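PDB 1G61: translation initiation factor 6 from Methanocaldococcus jannaschii, which binds to the 50S ribosomal subunit and prevents it from joining the 30S subunit to form the 70S initiation complex. Local coordinates for residues G60-A65 against K103-G108; T51-S56 against L71-V76; S41-T46 against G206-G211; I15-L20 against V196-I201. All blocks are in the same frame, centred on the assembly; numbering follows the deposited sequence.

Interaction 1. Residues G60-A65 against K103-G108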
# COMPACT_ATOMS: atom_id res chain seq x y z
N GLY A 60 3.61 2.35 -6.08
CA GLY A 60 3.38 1.59 -4.87
C GLY A 60 4.65 1.32 -4.09
O GLY A 60 4.64 1.14 -2.87
N SER A 61 5.80 1.28 -4.81
CA SER A 61 7.08 1.11 -4.15
C SER A 61 7.65 2.41 -3.60
O SER A 61 8.43 2.36 -2.65
CB SER A 61 8.11 0.48 -5.09
OG SER A 61 7.81 -0.92 -5.25
N LEU A 62 7.25 3.52 -4.22
CA LEU A 62 7.89 4.79 -3.87
C LEU A 62 7.10 5.64 -2.90
O LEU A 62 7.65 6.59 -2.34
CB LEU A 62 8.10 5.63 -5.15
CG LEU A 62 9.15 5.09 -6.13
CD1 LEU A 62 9.04 5.89 -7.43
CD2 LEU A 62 10.50 5.23 -5.45
N SER A 63 5.83 5.36 -2.68
CA SER A 63 4.97 6.26 -1.90
C SER A 63 4.07 5.45 -0.99
O SER A 63 3.90 4.24 -1.20
CB SER A 63 4.17 7.11 -2.91
OG SER A 63 3.27 7.92 -2.17
N VAL A 64 3.50 6.14 0.00
CA VAL A 64 2.61 5.61 1.04
C VAL A 64 1.51 6.59 1.31
O VAL A 64 1.78 7.81 1.28
CB VAL A 64 3.48 5.51 2.33
CG1 VAL A 64 2.67 5.24 3.53
CG2 VAL A 64 4.55 4.45 2.14
N ALA A 65 0.30 6.13 1.62
CA ALA A 65 -0.73 7.07 2.00
C ALA A 65 -1.75 6.42 2.92
O ALA A 65 -1.90 5.20 2.93
CB ALA A 65 -1.48 7.64 0.79
N LYS A 103 17.63 8.39 2.08
CA LYS A 103 18.45 7.95 0.96
C LYS A 103 17.81 6.79 0.23
O LYS A 103 17.99 6.66 -0.98
CB LYS A 103 19.86 7.60 1.44
CG LYS A 103 20.73 8.80 1.83
CD LYS A 103 22.08 8.40 2.41
CE LYS A 103 23.02 9.56 2.74
NZ LYS A 103 23.57 10.06 1.44
N ASN A 104 17.09 5.94 0.95
CA ASN A 104 16.31 4.87 0.34
C ASN A 104 14.96 5.45 -0.04
O ASN A 104 14.17 5.76 0.85
CB ASN A 104 16.17 3.68 1.30
CG ASN A 104 15.62 2.45 0.61
OD1 ASN A 104 14.94 2.56 -0.43
ND2 ASN A 104 15.89 1.26 1.13
N THR A 105 14.70 5.56 -1.34
CA THR A 105 13.48 6.22 -1.82
C THR A 105 12.27 5.30 -1.91
O THR A 105 11.19 5.77 -2.25
CB THR A 105 13.71 6.85 -3.21
OG1 THR A 105 14.17 5.78 -4.06
CG2 THR A 105 14.77 7.92 -3.12
N ALA A 106 12.43 4.01 -1.58
CA ALA A 106 11.33 3.03 -1.76
C ALA A 106 10.37 3.03 -0.57
O ALA A 106 10.21 2.02 0.13
CB ALA A 106 11.91 1.64 -2.02
N LEU A 107 9.76 4.19 -0.32
CA LEU A 107 8.96 4.36 0.89
C LEU A 107 7.84 3.30 0.99
O LEU A 107 7.56 2.82 2.10
CB LEU A 107 8.32 5.74 0.95
CG LEU A 107 9.28 6.92 0.84
CD1 LEU A 107 8.50 8.22 0.94
CD2 LEU A 107 10.39 6.85 1.93
N GLY A 108 7.22 2.99 -0.14
CA GLY A 108 6.13 2.01 -0.13
C GLY A 108 6.59 0.62 0.21
O GLY A 108 5.84 -0.21 0.72
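Ser61 O stands over the face of the Ala106-Leu107 peptide, 2.9 Å from Ala106 C. Ser61 O also accepts a weak, bent bond from Gly108 N (2.9 Å, 124° at the hydrogen), while Ala106 CB lies beside it. The Thr105 carbonyl is covered on one face by Leu62 CD2, which comes within 3.3 Å of Thr105 O, and is approached from the opposite side by Leu107 N. Val64 lays CG2 over a face of the Leu107-Gly108 peptide, 3.4 Å from Leu107 O; with CG1 anti to the backbone N (chi1 169°), CG2 is left beside that N. The contact joins the C-terminal end of helix 59-62 to the start of helix 107-110, two of the short helices of the pentein-type alpha/beta propeller. Asn104 OD1 shapes the entry, accepting from Ala106 N at 3.1 Å in an Asx turn, and Ala106, the N-cap, centres an inverse gamma turn. Gly108 CA comes within 3.2 Å of Gly60 O in a CA-H...O contact, where any side chain directed that way would collide. Leu62 O is buried against Leu107 CB without a polar partner, whereas Ser61 OG bonds to Asn109 ND2.

Interaction 2. Residues T51-S56 against L71-V76; sequences TNIGGS and LLPKIV
A tight type I' turn from Ile53 to Ser56 here packs against the end of strand 69-73 and the type I turn, Pro73 to Val76, that follows it. Ile53 carries most of the apolar contact by using two branches. Ile53 CG2, anti to the backbone N while CG1 lies anti to the carbonyl carbon (chi1 -60°), meets the CG-CD bond of the Pro73 ring, 3.7 Å from Pro73 CD. Ile53 CG2 also lies 4.3 Å from Val76 CG2. The other branch ends at Ile53 CD1, which touches Leu72 CD2 at 3.8 Å. Ile53 crosses both Leu72 and Pro73 at about a right angle.

At the tip of the turn the partners are backbone and aliphatic chain. Gly54 CA makes a CA-H...O contact with Ile75 O at 3.2 Å. Ile75 CG1 lies 4.0 Å from Gly54 CA, with CD1 close by. Positive phi at Gly54 suits a glycine, and a CB there would run into Ile75 CD1. The turn is closed by backbone bonds in both directions, Ile53 N to Ser56 O (2.9 Å) and Ser56 N to Ile53 O (3.1 Å).

Glu80, in helix 78-90, also grips the turn, one carboxylate oxygen accepting from Gly54 N and the other from Gly55 N. Leu72 continues onto Leu81 and Ile84 of that helix, Val76 reaches Ile99 of strand 96-100, and Pro73 also touches Thr105.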
# COMPACT_ATOMS: atom_id res chain seq x y z
N THR A 51 -0.29 9.03 -12.14
CA THR A 51 0.84 9.93 -11.98
C THR A 51 2.12 9.12 -11.98
O THR A 51 2.16 7.96 -11.56
CB THR A 51 0.70 10.79 -10.71
OG1 THR A 51 1.74 11.79 -10.69
CG2 THR A 51 0.85 9.99 -9.42
N ASN A 52 3.23 9.73 -12.40
CA ASN A 52 4.55 9.26 -12.09
C ASN A 52 4.97 9.73 -10.71
O ASN A 52 4.43 10.73 -10.20
CB ASN A 52 5.57 9.83 -13.09
CG ASN A 52 5.48 9.27 -14.51
OD1 ASN A 52 4.98 8.17 -14.73
ND2 ASN A 52 6.00 10.07 -15.44
N ILE A 53 5.97 9.07 -10.13
CA ILE A 53 6.70 9.57 -8.95
C ILE A 53 8.21 9.42 -9.23
O ILE A 53 8.61 8.31 -9.52
CB ILE A 53 6.32 8.92 -7.62
CG1 ILE A 53 4.82 9.16 -7.32
CG2 ILE A 53 7.22 9.43 -6.48
CD1 ILE A 53 4.29 8.52 -6.05
N GLY A 54 8.97 10.52 -9.20
CA GLY A 54 10.39 10.44 -9.52
C GLY A 54 10.59 10.07 -10.97
O GLY A 54 11.67 9.59 -11.36
N GLY A 55 9.63 10.30 -11.86
CA GLY A 55 9.74 9.98 -13.26
C GLY A 55 9.28 8.58 -13.56
O GLY A 55 9.29 8.20 -14.75
N SER A 56 8.93 7.82 -12.55
CA SER A 56 8.72 6.40 -12.49
C SER A 56 7.26 6.00 -12.39
O SER A 56 6.48 6.71 -11.77
CB SER A 56 9.52 5.87 -11.26
OG SER A 56 9.32 4.52 -11.07
N LEU A 71 3.03 10.22 1.80
CA LEU A 71 4.50 10.32 1.90
C LEU A 71 5.13 10.15 0.51
O LEU A 71 4.80 9.19 -0.21
CB LEU A 71 5.08 9.25 2.82
CG LEU A 71 4.44 9.11 4.18
CD1 LEU A 71 5.15 8.02 4.99
CD2 LEU A 71 4.50 10.43 4.94
N LEU A 72 6.03 11.05 0.17
CA LEU A 72 6.68 11.02 -1.15
C LEU A 72 8.19 11.00 -0.92
O LEU A 72 8.68 11.60 0.04
CB LEU A 72 6.25 12.24 -1.93
CG LEU A 72 4.78 12.26 -2.32
CD1 LEU A 72 4.38 13.66 -2.80
CD2 LEU A 72 4.49 11.22 -3.40
N PRO A 73 8.95 10.37 -1.82
CA PRO A 73 10.40 10.33 -1.71
C PRO A 73 11.02 11.62 -2.23
O PRO A 73 10.38 12.45 -2.92
CB PRO A 73 10.75 9.13 -2.62
CG PRO A 73 9.76 9.25 -3.75
CD PRO A 73 8.47 9.62 -3.01
N LYS A 74 12.33 11.78 -1.91
CA LYS A 74 13.00 13.03 -2.25
C LYS A 74 13.10 13.23 -3.76
O LYS A 74 13.36 14.36 -4.20
CB LYS A 74 14.40 13.08 -1.60
CG LYS A 74 15.34 12.00 -2.14
CD LYS A 74 16.67 12.04 -1.38
CE LYS A 74 17.57 10.89 -1.82
NZ LYS A 74 19.00 11.15 -1.48
N ILE A 75 12.95 12.17 -4.55
CA ILE A 75 13.08 12.27 -6.00
C ILE A 75 11.78 12.75 -6.63
O ILE A 75 11.74 12.88 -7.86
CB ILE A 75 13.52 10.90 -6.58
CG1 ILE A 75 12.56 9.74 -6.26
CG2 ILE A 75 14.96 10.55 -6.22
CD1 ILE A 75 12.90 8.46 -7.03
N VAL A 76 10.70 13.00 -5.86
CA VAL A 76 9.48 13.47 -6.52
C VAL A 76 9.78 14.77 -7.24
O VAL A 76 10.51 15.63 -6.75
CB VAL A 76 8.32 13.56 -5.49
CG1 VAL A 76 8.57 14.70 -4.49
CG2 VAL A 76 6.99 13.74 -6.19

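Interaction 3. Residues S41-T46 against G206-G211; sequences SEVLET and GAVVGG
Val43 and Val208 meet methyl to methyl, with Val43 CG1 3.7 Å from Val208 CG2 and the two side chains crossing obliquely. Val43 CG2 turns instead to the backbone, 3.9 Å from Ala207 O. Next to this pair Leu44 lays CD2 over a face of the Gly206-Ala207 peptide, 3.4 Å from Gly206 O; its CG, anti to the carbonyl carbon (chi1 -62°), is 4.3 Å from Val208 CG2. The helix end comes close because Gly206 has no side chain: its CA lies 3.6 Å from Val43 O, and a CB would collide with that oxygen. The last turn of helix 34-44 thus rests on strand 207-210, which runs parallel to the N-terminal strand 4-7 in one sheet, an arrangement consistent with the velcro closure of this alpha/beta barrel. Ile5 of that strand and Ile201 of strand 200-202 extend the apolar layer around Val43, Leu44 and Val208. Further out, Asn203 bridges the two segments, its ND2 bonded to Leu44 O and its OD1 to Gly206 N. Where the helix ends, Glu45 has positive phi, its O bonded to Lys205 NZ, and Ser41 OG donates to Thr46 O at 2.7 Å, nearly along the C=O axis (169°).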
# COMPACT_ATOMS: atom_id res chain seq x y z
N SER A 41 -11.20 1.73 -9.84
CA SER A 41 -12.02 2.71 -9.15
C SER A 41 -13.29 2.06 -8.64
O SER A 41 -13.75 2.33 -7.52
CB SER A 41 -12.34 3.89 -10.09
OG SER A 41 -13.13 4.77 -9.33
N GLU A 42 -13.92 1.20 -9.42
CA GLU A 42 -15.18 0.60 -9.03
C GLU A 42 -14.99 -0.36 -7.90
O GLU A 42 -15.79 -0.45 -6.97
CB GLU A 42 -15.78 -0.14 -10.25
CG GLU A 42 -17.09 -0.86 -10.07
CD GLU A 42 -17.59 -1.55 -11.33
OE1 GLU A 42 -18.81 -1.72 -11.54
OE2 GLU A 42 -16.71 -1.94 -12.15
N VAL A 43 -13.94 -1.20 -7.95
CA VAL A 43 -13.83 -2.20 -6.88
C VAL A 43 -13.32 -1.61 -5.59
O VAL A 43 -13.75 -2.01 -4.50
CB VAL A 43 -12.99 -3.39 -7.35
CG1 VAL A 43 -11.54 -3.02 -7.47
CG2 VAL A 43 -13.12 -4.56 -6.39
N LEU A 44 -12.45 -0.61 -5.66
CA LEU A 44 -11.95 0.02 -4.42
C LEU A 44 -12.84 1.15 -3.95
O LEU A 44 -12.70 1.61 -2.80
CB LEU A 44 -10.52 0.55 -4.67
CG LEU A 44 -9.52 -0.55 -5.03
CD1 LEU A 44 -8.18 0.12 -5.23
CD2 LEU A 44 -9.48 -1.64 -3.95
N GLU A 45 -13.75 1.61 -4.81
CA GLU A 45 -14.67 2.76 -4.54
C GLU A 45 -13.84 3.99 -4.20
O GLU A 45 -14.06 4.63 -3.19
CB GLU A 45 -15.64 2.37 -3.41
CG GLU A 45 -16.47 1.15 -3.77
CD GLU A 45 -17.49 0.74 -2.75
OE1 GLU A 45 -18.02 1.63 -2.03
OE2 GLU A 45 -17.74 -0.49 -2.68
N THR A 46 -12.87 4.35 -5.04
CA THR A 46 -11.95 5.44 -4.76
C THR A 46 -11.90 6.42 -5.94
O THR A 46 -12.36 6.05 -7.03
CB THR A 46 -10.51 4.93 -4.57
OG1 THR A 46 -10.24 4.08 -5.69
CG2 THR A 46 -10.36 4.16 -3.28
N GLY A 206 -12.63 -3.35 -0.95
CA GLY A 206 -12.33 -4.26 -2.02
C GLY A 206 -10.82 -4.40 -2.18
O GLY A 206 -10.04 -3.79 -1.44
N ALA A 207 -10.43 -5.27 -3.12
CA ALA A 207 -9.00 -5.49 -3.39
C ALA A 207 -8.80 -5.74 -4.89
O ALA A 207 -9.67 -6.28 -5.60
CB ALA A 207 -8.47 -6.66 -2.61
N VAL A 208 -7.61 -5.36 -5.35
CA VAL A 208 -7.11 -5.73 -6.69
C VAL A 208 -5.94 -6.66 -6.44
O VAL A 208 -4.96 -6.25 -5.79
CB VAL A 208 -6.72 -4.51 -7.53
CG1 VAL A 208 -6.29 -4.94 -8.94
CG2 VAL A 208 -7.89 -3.53 -7.61
N VAL A 209 -6.02 -7.89 -6.93
CA VAL A 209 -4.95 -8.83 -6.68
C VAL A 209 -4.27 -9.19 -8.00
O VAL A 209 -4.97 -9.23 -9.05
CB VAL A 209 -5.44 -10.15 -6.02
CG1 VAL A 209 -6.32 -10.96 -6.93
CG2 VAL A 209 -4.30 -11.03 -5.56
N GLY A 210 -2.97 -9.47 -7.96
CA GLY A 210 -2.28 -9.78 -9.20
C GLY A 210 -2.94 -10.97 -9.90
O GLY A 210 -3.41 -11.93 -9.28
N GLY A 211 -2.95 -10.92 -11.24
CA GLY A 211 -3.65 -11.86 -12.11
C GLY A 211 -3.22 -13.31 -11.93
O GLY A 211 -4.00 -14.24 -12.26

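Interaction 4. Residues I15-L20 against V196-I201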
# COMPACT_ATOMS: atom_id res chain seq x y z
N ILE A 15 0.97 -5.77 -8.89
CA ILE A 15 0.06 -4.63 -8.68
C ILE A 15 0.54 -3.65 -7.63
O ILE A 15 0.43 -2.43 -7.81
CB ILE A 15 -1.39 -5.13 -8.26
CG1 ILE A 15 -1.98 -6.11 -9.25
CG2 ILE A 15 -2.34 -3.97 -7.99
CD1 ILE A 15 -1.76 -5.60 -10.72
N GLY A 16 1.05 -4.18 -6.52
CA GLY A 16 1.45 -3.38 -5.36
C GLY A 16 2.72 -2.56 -5.58
O GLY A 16 2.95 -1.57 -4.87
N VAL A 17 3.58 -2.97 -6.54
CA VAL A 17 4.72 -2.10 -6.90
C VAL A 17 4.25 -0.90 -7.69
O VAL A 17 4.82 0.18 -7.66
CB VAL A 17 5.71 -2.93 -7.71
CG1 VAL A 17 6.77 -2.12 -8.47
CG2 VAL A 17 6.42 -3.91 -6.76
N LEU A 18 3.17 -1.11 -8.47
CA LEU A 18 2.71 -0.12 -9.41
C LEU A 18 1.63 0.84 -8.88
O LEU A 18 1.27 1.78 -9.58
CB LEU A 18 2.10 -0.85 -10.64
CG LEU A 18 3.11 -1.65 -11.49
CD1 LEU A 18 2.35 -2.41 -12.56
CD2 LEU A 18 4.12 -0.71 -12.14
N ALA A 19 1.09 0.60 -7.70
CA ALA A 19 -0.06 1.34 -7.23
C ALA A 19 -0.20 1.31 -5.73
O ALA A 19 0.35 0.43 -5.09
CB ALA A 19 -1.34 0.68 -7.78
N LEU A 20 -0.93 2.29 -5.20
CA LEU A 20 -1.27 2.25 -3.78
C LEU A 20 -2.73 2.70 -3.66
O LEU A 20 -3.25 3.46 -4.53
CB LEU A 20 -0.37 3.05 -2.88
CG LEU A 20 -0.35 4.57 -3.04
CD1 LEU A 20 -1.44 5.34 -2.29
CD2 LEU A 20 0.97 5.07 -2.46
N VAL A 196 3.63 -10.28 -0.45
CA VAL A 196 2.25 -10.07 -0.90
C VAL A 196 1.94 -8.62 -1.09
O VAL A 196 1.03 -8.28 -1.87
CB VAL A 196 1.28 -10.73 0.12
CG1 VAL A 196 1.48 -12.25 0.06
CG2 VAL A 196 1.44 -10.18 1.51
N GLY A 197 2.66 -7.72 -0.43
CA GLY A 197 2.46 -6.28 -0.63
C GLY A 197 2.83 -5.86 -2.06
O GLY A 197 2.31 -4.87 -2.56
N ALA A 198 3.68 -6.59 -2.74
CA ALA A 198 4.02 -6.30 -4.13
C ALA A 198 2.91 -6.76 -5.05
O ALA A 198 2.93 -6.36 -6.23
CB ALA A 198 5.33 -6.99 -4.52
N CYS A 199 1.94 -7.54 -4.59
CA CYS A 199 1.00 -8.24 -5.46
C CYS A 199 -0.45 -7.77 -5.34
O CYS A 199 -1.29 -8.19 -6.16
CB CYS A 199 0.99 -9.75 -5.12
SG CYS A 199 2.61 -10.54 -5.33
N ILE A 200 -0.77 -6.96 -4.36
CA ILE A 200 -2.16 -6.66 -3.99
C ILE A 200 -2.27 -5.22 -3.51
O ILE A 200 -1.41 -4.74 -2.79
CB ILE A 200 -2.58 -7.54 -2.81
CG1 ILE A 200 -2.53 -9.05 -3.13
CG2 ILE A 200 -3.97 -7.14 -2.31
CD1 ILE A 200 -2.64 -9.93 -1.92
N ILE A 201 -3.33 -4.54 -3.93
CA ILE A 201 -3.73 -3.31 -3.22
C ILE A 201 -5.15 -3.54 -2.70
O ILE A 201 -5.99 -4.21 -3.33
CB ILE A 201 -3.63 -2.06 -4.11
CG1 ILE A 201 -4.56 -2.15 -5.33
CG2 ILE A 201 -2.19 -1.80 -4.54
CD1 ILE A 201 -4.62 -0.89 -6.17
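Ile15 and Ile201 cross at about a right angle, Ile15 CG2 lying 3.9 Å from Ile201 CG1, in a contact near the middle of the pentein-type propeller. It brings the weakly bonded helical turn around 15-18 against the helically wound but not regularly bonded residues 196-198 and the start of strand 200-202. Ile201 holds CG1 between the backbone N and the carbonyl carbon (chi1 62°), which puts CG2 beside the N. The carbons beyond CB serve two neighbours: Ile201 CG1 faces Ile15, while Ile201 CG2 comes to 3.4 Å from Ala19 O and Ile201 CD1 touches Ala19 CB at 4.0 Å. An alanine in place of Ile201 would probably open a gap between Ile15 and Ala19, since both lose the branches they pack on. Ile15 also lies against the backbone, its CB and CG1 at the carbonyl of Cys199, with Ile15 CB 3.7 Å from Cys199 O.

On the outer side Val17 CG2 meets Ala198 CB, a single methyl-to-methyl touch. Strand 207-210 bonds to Ile201 through the backbone of Val208, and its Gly210 to Cys199 just before strand 200-202. Val17, in turn, is bonded through its backbone to Ser61.

Between the two segments the backbones approach closely at Gly16, where a CB would collide with Gly197 O; instead Gly16 CA makes a CA-H...O contact with that oxygen (3.3 Å). Gly16 N donates to Ala198 O at 2.9 Å from well above the carbonyl plane, 68° out of it, and Val17 N adds a weak bond to the same oxygen at 3.5 Å.

In the fold
From the N terminus the chain first lays down 15-20 and 41-46, whose partners 196-201 and 206-211 come only near the other end. Interactions 4 and 3 therefore close long loops that cross each other, and their strands, 200-202 and 207-210, are neighbours in one sheet. Nested inside both loops are interactions 2 and 1, again crossing: 51-56 and 60-65 come first, then 71-76 and 103-108, with strands 64-65 and 69-73 adjacent in a second sheet. Interaction 4 also touches interaction 1, through Val17 and Leu20, so segment 15-20 ties strand 200-202 to helix 59-62 and strand 64-65. Interactions 1 and 3 lie on opposite sides of the chain's centre, their own centres about 21 Å apart.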